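Local coordinates for protein NANS (YJHS), A 9-O-acetyl N-acetylneuraminic acid esterase (Escherichia coli O157:H7 EDL933, PDB 3PT5) that probably hydrolyses the 9-O-acetyl group of 9-O-acetyl-N-acetylneuraminate, an alternative sialic acid on which the bacterium can grow, at residues 171-183 and 214-226. Numbering follows the deposited sequence.
Sequences TRAALVKNPQNKF and FRRDLKQYHSQLN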
loop_
_atom_site.group_PDB
_atom_site.type_symbol
_atom_site.label_atom_id
_atom_site.label_comp_id
_atom_site.label_asym_id
_atom_site.label_seq_id
_atom_site.Cartn_x
_atom_site.Cartn_y
_atom_site.Cartn_z
ATOM N N THR A 171 -4.502 -1.291 -12.668
ATOM C CA THR A 171 -4.273 0.127 -12.958
ATOM C C THR A 171 -4.982 0.532 -14.248
ATOM O O THR A 171 -5.645 1.587 -14.303
ATOM C CB THR A 171 -2.772 0.450 -13.025
ATOM O OG1 THR A 171 -2.196 0.174 -11.747
ATOM C CG2 THR A 171 -2.524 1.935 -13.365
ATOM N N ARG A 172 -4.867 -0.323 -15.267
ATOM C CA ARG A 172 -5.535 -0.055 -16.546
ATOM C C ARG A 172 -7.034 -0.014 -16.342
ATOM O O ARG A 172 -7.686 0.874 -16.864
ATOM C CB ARG A 172 -5.231 -1.156 -17.546
ATOM C CG ARG A 172 -3.942 -1.027 -18.270
ATOM C CD ARG A 172 -3.771 -2.271 -19.135
ATOM N NE ARG A 172 -2.674 -2.136 -20.085
ATOM C CZ ARG A 172 -1.953 -3.148 -20.560
ATOM N NH1 ARG A 172 -2.202 -4.398 -20.172
ATOM N NH2 ARG A 172 -0.980 -2.903 -21.434
ATOM N N ALA A 173 -7.574 -0.960 -15.565
ATOM C CA ALA A 173 -9.012 -1.071 -15.328
ATOM C C ALA A 173 -9.524 0.195 -14.678
ATOM O O ALA A 173 -10.624 0.663 -14.980
ATOM C CB ALA A 173 -9.341 -2.285 -14.440
ATOM N N ALA A 174 -8.716 0.749 -13.772
ATOM C CA ALA A 174 -9.115 1.956 -13.070
ATOM C C ALA A 174 -9.225 3.143 -14.028
ATOM O O ALA A 174 -10.129 3.980 -13.885
ATOM C CB ALA A 174 -8.133 2.258 -11.941
ATOM N N LEU A 175 -8.310 3.208 -14.985
ATOM C CA LEU A 175 -8.287 4.299 -15.980
ATOM C C LEU A 175 -9.369 4.127 -17.041
ATOM O O LEU A 175 -10.047 5.093 -17.415
ATOM C CB LEU A 175 -6.892 4.463 -16.595
ATOM C CG LEU A 175 -5.786 4.808 -15.565
ATOM C CD1 LEU A 175 -4.394 4.841 -16.207
ATOM C CD2 LEU A 175 -6.078 6.118 -14.823
ATOM N N VAL A 176 -9.555 2.892 -17.495
ATOM C CA VAL A 176 -10.595 2.528 -18.473
ATOM C C VAL A 176 -12.033 2.757 -18.001
ATOM O O VAL A 176 -12.926 3.035 -18.816
ATOM C CB VAL A 176 -10.420 1.037 -18.899
ATOM C CG1 VAL A 176 -11.694 0.473 -19.551
ATOM C CG2 VAL A 176 -9.220 0.889 -19.773
ATOM N N LYS A 177 -12.261 2.635 -16.697
ATOM C CA LYS A 177 -13.574 2.859 -16.080
ATOM C C LYS A 177 -14.227 4.182 -16.455
ATOM O O LYS A 177 -15.437 4.241 -16.599
ATOM C CB LYS A 177 -13.498 2.760 -14.556
ATOM C CG LYS A 177 -13.532 1.320 -14.018
ATOM C CD LYS A 177 -14.177 1.269 -12.655
ATOM C CE LYS A 177 -13.979 -0.094 -12.011
ATOM N NZ LYS A 177 -14.849 -1.178 -12.540
ATOM N N ASN A 178 -13.426 5.237 -16.583
ATOM C CA ASN A 178 -13.926 6.584 -16.838
ATOM C C ASN A 178 -12.802 7.342 -17.553
ATOM O O ASN A 178 -11.718 7.485 -16.995
ATOM C CB ASN A 178 -14.284 7.210 -15.480
ATOM C CG ASN A 178 -14.977 8.557 -15.585
ATOM O OD1 ASN A 178 -14.731 9.345 -16.504
ATOM N ND2 ASN A 178 -15.817 8.847 -14.603
ATOM N N PRO A 179 -13.014 7.771 -18.825
ATOM C CA PRO A 179 -11.925 8.439 -19.540
ATOM C C PRO A 179 -11.471 9.761 -18.898
ATOM O O PRO A 179 -10.395 10.260 -19.232
ATOM C CB PRO A 179 -12.511 8.678 -20.955
ATOM C CG PRO A 179 -13.958 8.634 -20.779
ATOM C CD PRO A 179 -14.209 7.619 -19.681
ATOM N N GLN A 180 -12.264 10.305 -17.973
ATOM C CA GLN A 180 -11.853 11.501 -17.236
ATOM C C GLN A 180 -10.999 11.199 -15.991
ATOM O O GLN A 180 -10.571 12.130 -15.260
ATOM C CB GLN A 180 -13.074 12.293 -16.775
ATOM C CG GLN A 180 -13.674 13.247 -17.780
ATOM C CD GLN A 180 -14.777 14.044 -17.134
ATOM O OE1 GLN A 180 -15.900 13.555 -16.968
ATOM N NE2 GLN A 180 -14.461 15.264 -16.717
ATOM N N ASN A 181 -10.790 9.921 -15.700
ATOM C CA ASN A 181 -9.951 9.581 -14.561
ATOM C C ASN A 181 -8.519 10.016 -14.821
ATOM O O ASN A 181 -8.054 9.965 -15.961
ATOM C CB ASN A 181 -10.038 8.089 -14.251
ATOM C CG ASN A 181 -11.352 7.700 -13.579
ATOM O OD1 ASN A 181 -12.183 8.544 -13.212
ATOM N ND2 ASN A 181 -11.524 6.402 -13.377
ATOM N N LYS A 182 -7.828 10.465 -13.772
ATOM C CA LYS A 182 -6.470 10.987 -13.900
ATOM C C LYS A 182 -5.531 10.183 -12.998
ATOM O O LYS A 182 -5.866 9.952 -11.856
ATOM C CB LYS A 182 -6.432 12.454 -13.487
ATOM C CG LYS A 182 -7.229 13.408 -14.428
ATOM C CD LYS A 182 -6.782 13.349 -15.885
ATOM C CE LYS A 182 -7.556 14.384 -16.738
ATOM N NZ LYS A 182 -7.197 14.258 -18.175
ATOM N N PHE A 183 -4.375 9.766 -13.515
ATOM C CA PHE A 183 -3.435 8.908 -12.757
ATOM C C PHE A 183 -2.422 9.757 -11.989
ATOM O O PHE A 183 -1.667 10.531 -12.588
ATOM C CB PHE A 183 -2.707 7.955 -13.714
ATOM C CG PHE A 183 -1.944 6.830 -13.037
ATOM C CD1 PHE A 183 -2.544 5.988 -12.086
ATOM C CD2 PHE A 183 -0.610 6.615 -13.370
ATOM C CE1 PHE A 183 -1.823 4.950 -11.496
ATOM C CE2 PHE A 183 0.123 5.581 -12.776
ATOM C CZ PHE A 183 -0.476 4.759 -11.834
ATOM N N PHE A 214 5.995 -1.492 -16.864
ATOM C CA PHE A 214 4.780 -0.827 -16.430
ATOM C C PHE A 214 4.497 0.404 -17.320
ATOM O O PHE A 214 3.371 0.609 -17.789
ATOM C CB PHE A 214 4.915 -0.433 -14.940
ATOM C CG PHE A 214 3.683 0.240 -14.359
ATOM C CD1 PHE A 214 2.638 -0.517 -13.839
ATOM C CD2 PHE A 214 3.599 1.646 -14.281
ATOM C CE1 PHE A 214 1.499 0.092 -13.272
ATOM C CE2 PHE A 214 2.470 2.275 -13.722
ATOM C CZ PHE A 214 1.412 1.504 -13.205
ATOM N N ARG A 215 5.521 1.214 -17.538
ATOM C CA ARG A 215 5.387 2.450 -18.317
ATOM C C ARG A 215 5.069 2.172 -19.788
ATOM O O ARG A 215 4.217 2.855 -20.364
ATOM C CB ARG A 215 6.626 3.326 -18.140
ATOM C CG ARG A 215 6.706 3.880 -16.728
ATOM C CD ARG A 215 7.999 4.638 -16.436
ATOM N NE ARG A 215 7.874 5.316 -15.146
ATOM C CZ ARG A 215 8.825 6.013 -14.513
ATOM N NH1 ARG A 215 10.046 6.179 -15.019
ATOM N NH2 ARG A 215 8.529 6.569 -13.331
ATOM N N ARG A 216 5.700 1.143 -20.360
ATOM C CA ARG A 216 5.382 0.713 -21.720
ATOM C C ARG A 216 3.915 0.290 -21.779
ATOM O O ARG A 216 3.167 0.749 -22.649
ATOM C CB ARG A 216 6.296 -0.436 -22.189
ATOM C CG ARG A 216 7.751 -0.012 -22.447
ATOM C CD ARG A 216 8.557 -1.086 -23.181
ATOM N NE ARG A 216 8.771 -2.285 -22.364
ATOM C CZ ARG A 216 9.798 -2.471 -21.535
ATOM N NH1 ARG A 216 10.736 -1.542 -21.398
ATOM N NH2 ARG A 216 9.890 -3.601 -20.850
ATOM N N ASP A 217 3.489 -0.525 -20.808
ATOM C CA ASP A 217 2.139 -1.089 -20.791
ATOM C C ASP A 217 0.997 -0.090 -20.520
ATOM O O ASP A 217 -0.164 -0.372 -20.850
ATOM C CB ASP A 217 2.060 -2.267 -19.801
ATOM C CG ASP A 217 2.810 -3.504 -20.290
ATOM O OD1 ASP A 217 3.148 -3.582 -21.486
ATOM O OD2 ASP A 217 3.068 -4.410 -19.477
ATOM N N LEU A 218 1.319 1.066 -19.939
ATOM C CA LEU A 218 0.316 2.075 -19.597
ATOM C C LEU A 218 0.377 3.299 -20.512
ATOM O O LEU A 218 -0.550 4.113 -20.525
ATOM C CB LEU A 218 0.469 2.516 -18.127
ATOM C CG LEU A 218 -0.203 1.663 -17.047
ATOM C CD1 LEU A 218 -1.709 1.701 -17.237
ATOM C CD2 LEU A 218 0.304 0.216 -17.041
ATOM N N LYS A 219 1.447 3.393 -21.302
ATOM C CA LYS A 219 1.745 4.570 -22.123
ATOM C C LYS A 219 0.582 5.049 -23.003
ATOM O O LYS A 219 0.371 6.259 -23.165
ATOM C CB LYS A 219 2.964 4.295 -22.999
ATOM C CG LYS A 219 3.648 5.544 -23.548
ATOM C CD LYS A 219 4.750 5.170 -24.513
ATOM C CE LYS A 219 5.729 6.323 -24.724
ATOM N NZ LYS A 219 6.770 6.366 -23.654
ATOM N N GLN A 220 -0.165 4.095 -23.554
ATOM C CA GLN A 220 -1.283 4.380 -24.454
ATOM C C GLN A 220 -2.443 5.125 -23.785
ATOM O O GLN A 220 -3.345 5.629 -24.473
ATOM C CB GLN A 220 -1.788 3.087 -25.088
ATOM C CG GLN A 220 -2.417 2.107 -24.116
ATOM C CD GLN A 220 -3.047 0.927 -24.828
ATOM O OE1 GLN A 220 -2.806 0.705 -26.019
ATOM N NE2 GLN A 220 -3.862 0.163 -24.105
ATOM N N TYR A 221 -2.422 5.179 -22.454
ATOM C CA TYR A 221 -3.424 5.924 -21.683
ATOM C C TYR A 221 -2.899 7.317 -21.364
ATOM O O TYR A 221 -3.350 7.949 -20.401
ATOM C CB TYR A 221 -3.797 5.191 -20.389
ATOM C CG TYR A 221 -4.372 3.815 -20.602
ATOM C CD1 TYR A 221 -5.744 3.625 -20.759
ATOM C CD2 TYR A 221 -3.544 2.697 -20.649
ATOM C CE1 TYR A 221 -6.276 2.353 -20.967
ATOM C CE2 TYR A 221 -4.065 1.429 -20.862
ATOM C CZ TYR A 221 -5.425 1.258 -21.012
ATOM O OH TYR A 221 -5.934 -0.012 -21.212
ATOM N N HIS A 222 -1.950 7.780 -22.186
ATOM C CA HIS A 222 -1.327 9.103 -22.061
ATOM C C HIS A 222 -2.328 10.216 -21.752
ATOM O O HIS A 222 -2.058 11.098 -20.930
ATOM C CB HIS A 222 -0.510 9.451 -23.319
ATOM C CG HIS A 222 -1.290 9.383 -24.601
ATOM N ND1 HIS A 222 -1.302 8.265 -25.410
ATOM C CD2 HIS A 222 -2.063 10.304 -25.226
ATOM C CE1 HIS A 222 -2.067 8.493 -26.466
ATOM N NE2 HIS A 222 -2.535 9.725 -26.381
ATOM N N SER A 223 -3.489 10.157 -22.397
ATOM C CA SER A 223 -4.528 11.156 -22.203
ATOM C C SER A 223 -4.939 11.282 -20.728
ATOM O O SER A 223 -5.470 12.312 -20.313
ATOM C CB SER A 223 -5.738 10.812 -23.069
ATOM O OG SER A 223 -6.099 9.447 -22.904
ATOM N N GLN A 224 -4.646 10.244 -19.942
ATOM C CA GLN A 224 -5.084 10.150 -18.547
ATOM C C GLN A 224 -3.921 10.182 -17.556
ATOM O O GLN A 224 -4.132 10.108 -16.342
ATOM C CB GLN A 224 -5.916 8.885 -18.346
ATOM C CG GLN A 224 -7.280 8.974 -18.976
ATOM C CD GLN A 224 -8.059 7.696 -18.826
ATOM O OE1 GLN A 224 -7.966 6.793 -19.667
ATOM N NE2 GLN A 224 -8.843 7.609 -17.751
ATOM N N LEU A 225 -2.705 10.317 -18.080
ATOM C CA LEU A 225 -1.489 10.365 -17.269
ATOM C C LEU A 225 -1.076 11.802 -16.946
ATOM O O LEU A 225 0.031 12.052 -16.460
ATOM C CB LEU A 225 -0.352 9.602 -17.969
ATOM C CG LEU A 225 -0.097 8.099 -17.741
ATOM C CD1 LEU A 225 -1.331 7.301 -17.302
ATOM C CD2 LEU A 225 0.575 7.464 -18.971
ATOM N N ASN A 226 -2.011 12.729 -17.171
ATOM C CA ASN A 226 -1.765 14.164 -17.088
ATOM C C ASN A 226 -0.633 14.561 -18.035
ATOM O O ASN A 226 -0.007 15.600 -17.853
ATOM C CB ASN A 226 -1.474 14.606 -15.649
ATOM C CG ASN A 226 -2.573 14.205 -14.665
ATOM O OD1 ASN A 226 -3.733 14.601 -14.818
ATOM N ND2 ASN A 226 -2.208 13.443 -13.639
HETATM O O HOH W 1 -9.329 9.897 -21.900
HETATM O O HOH W 2 0.567 10.007 -14.179
#
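Gln224 turns CG away from its own carbonyl carbon (chi1 -72°) and stays extended beyond CG, which carries its amide into the bend that follows helix 162-176. There NE2 donates to Leu175 O at 2.8 Å and to Asn181 O at 3.1 Å. Both acceptors lie close to the amide plane, so the two bonds fix its rotation. Gln224 thus ties a carbonyl of helix 162-176 to the residue just before strand 182-189. The Gln224 backbone joins in: Phe183 N donates to Gln224 O at 2.9 Å. Arg172, extended from CG to NE, crosses the Tyr221 side chain at about a right angle, with CG 3.6 Å from Tyr221 CE2. Its NH2 then reaches a lone pair of Asp217 O at 2.7 Å, although the bond is bent (134°). Val176 CG2 lies 3.5 Å from Tyr221 CE1. Deeper in, Leu175 CD1 meets Leu218, Tyr221 and Leu225, and Phe183 CZ packs 4.0 Å from Phe214 CZ. A water donates to both Phe183 O and Leu225 O. The axes of segments 171-176 and 214-218 cross at -30°; their helices pack on the same flank of the central sheet. As in the alpha/beta fold of SGNH hydrolases, successive beta-alpha-beta crossovers place both helices side by side. Strand 182-189 lies between strands 20-28 and 233-236, and Asn181 OD1 bonds Tyr21 N while Phe214 meets Trp233 edge-to-face.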